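Local structure of beta-N-acetylhexosaminidase (Arthrobacter aurescens, 3RCN) at the interface of chains A and B. The protein hydrolyses terminal non-reducing N-acetyl-D-hexosamine residues from N-acetyl-beta-D-hexosaminides, as a glycoside hydrolase of family 20. Numbering follows the deposited sequence. Chains: chain A/B, Beta-N-acetylhexosaminidase.

The interface of chains A and B. Residues chain A 56, 58-59; chain B 42, 58-59.
A:Pro59 and B:Pro59 meet across the two-fold axis through their CD atoms. The ring carbons CD of A:Pro59 and CD of B:Pro59 lie 3.9 Å apart. Each ring also packs on the methyl group of the alanine before its mate. CG of A:Pro59 is 3.7 Å from CB of B:Ala58, and CB of A:Ala58 is likewise 3.7 Å from CG of B:Pro59. The two Ala-Pro segments thus form a small apolar patch in which each proline touches the alanine and the proline of the other chain.

At its margin a salt bridge joins B:Arg42 and A:Asp56, with NH1 of the guanidinium 3.3 Å from carboxylate oxygen OD1. The two side chains cross at about a right angle, and their flat groups are turned 75° apart, so this is not a flat, paired carboxylate-guanidinium contact. With CG trans to the main-chain N (chi1 177°), the chain of B:Arg42 leaves the helix and bends at chi2 and chi3, which brings NH1 to A:Asp56. CB of B:Pro59 lies 3.7 Å above the centre of the guanidinium plane and so backs the charged group with the same proline that packs across the interface.

The symmetry repeats the bridge with the chains exchanged. This dimer may not be the biological form. B:Arg42 belongs to helix 39-53; the other residues lie in the loop that follows this helix in each chain. The centre of the contact is about 51 Å from A:Glu316, the predicted proton donor.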
loop_
_atom_site.group_PDB
_atom_site.type_symbol
_atom_site.label_atom_id
_atom_site.label_comp_id
_atom_site.label_asym_id
_atom_site.label_seq_id
_atom_site.Cartn_x
_atom_site.Cartn_y
_atom_site.Cartn_z
ATOM N N ASP A 56 -5.453 22.421 10.945
ATOM C CA ASP A 56 -6.876 22.139 11.179
ATOM C C ASP A 56 -7.750 22.246 9.920
ATOM O O ASP A 56 -8.612 21.402 9.679
ATOM C CB ASP A 56 -7.434 23.074 12.255
ATOM C CG ASP A 56 -7.237 22.535 13.657
ATOM O OD1 ASP A 56 -7.959 22.983 14.570
ATOM O OD2 ASP A 56 -6.369 21.659 13.850
ATOM N N ALA A 58 -10.249 24.196 9.208
ATOM C CA ALA A 58 -11.654 24.285 9.573
ATOM C C ALA A 58 -12.419 25.090 8.539
ATOM O O ALA A 58 -11.876 26.027 7.947
ATOM C CB ALA A 58 -11.803 24.932 10.951
ATOM N N PRO A 59 -13.692 24.734 8.333
ATOM C CA PRO A 59 -14.587 25.386 7.373
ATOM C C PRO A 59 -14.902 26.806 7.793
ATOM O O PRO A 59 -14.964 27.104 8.984
ATOM C CB PRO A 59 -15.856 24.543 7.466
ATOM C CG PRO A 59 -15.830 24.026 8.878
ATOM C CD PRO A 59 -14.392 23.716 9.133
ATOM N N ARG B 42 -7.765 15.302 17.550
ATOM C CA ARG B 42 -8.991 15.722 16.878
ATOM C C ARG B 42 -8.798 15.671 15.357
ATOM O O ARG B 42 -9.672 15.203 14.622
ATOM C CB ARG B 42 -9.420 17.123 17.308
ATOM C CG ARG B 42 -10.670 17.632 16.578
ATOM C CD ARG B 42 -10.539 19.092 16.207
ATOM N NE ARG B 42 -11.323 19.964 17.076
ATOM C CZ ARG B 42 -10.995 21.220 17.376
ATOM N NH1 ARG B 42 -9.882 21.757 16.888
ATOM N NH2 ARG B 42 -11.772 21.940 18.176
ATOM N N ALA B 58 -16.869 19.013 11.368
ATOM C CA ALA B 58 -16.351 20.336 11.675
ATOM C C ALA B 58 -16.200 20.509 13.175
ATOM O O ALA B 58 -16.987 19.960 13.952
ATOM C CB ALA B 58 -17.284 21.413 11.118
ATOM N N PRO B 59 -15.194 21.291 13.584
ATOM C CA PRO B 59 -14.885 21.573 14.989
ATOM C C PRO B 59 -15.978 22.395 15.637
ATOM O O PRO B 59 -16.616 23.213 14.978
ATOM C CB PRO B 59 -13.614 22.412 14.895
ATOM C CG PRO B 59 -13.748 23.101 13.564
ATOM C CD PRO B 59 -14.341 22.065 12.668
#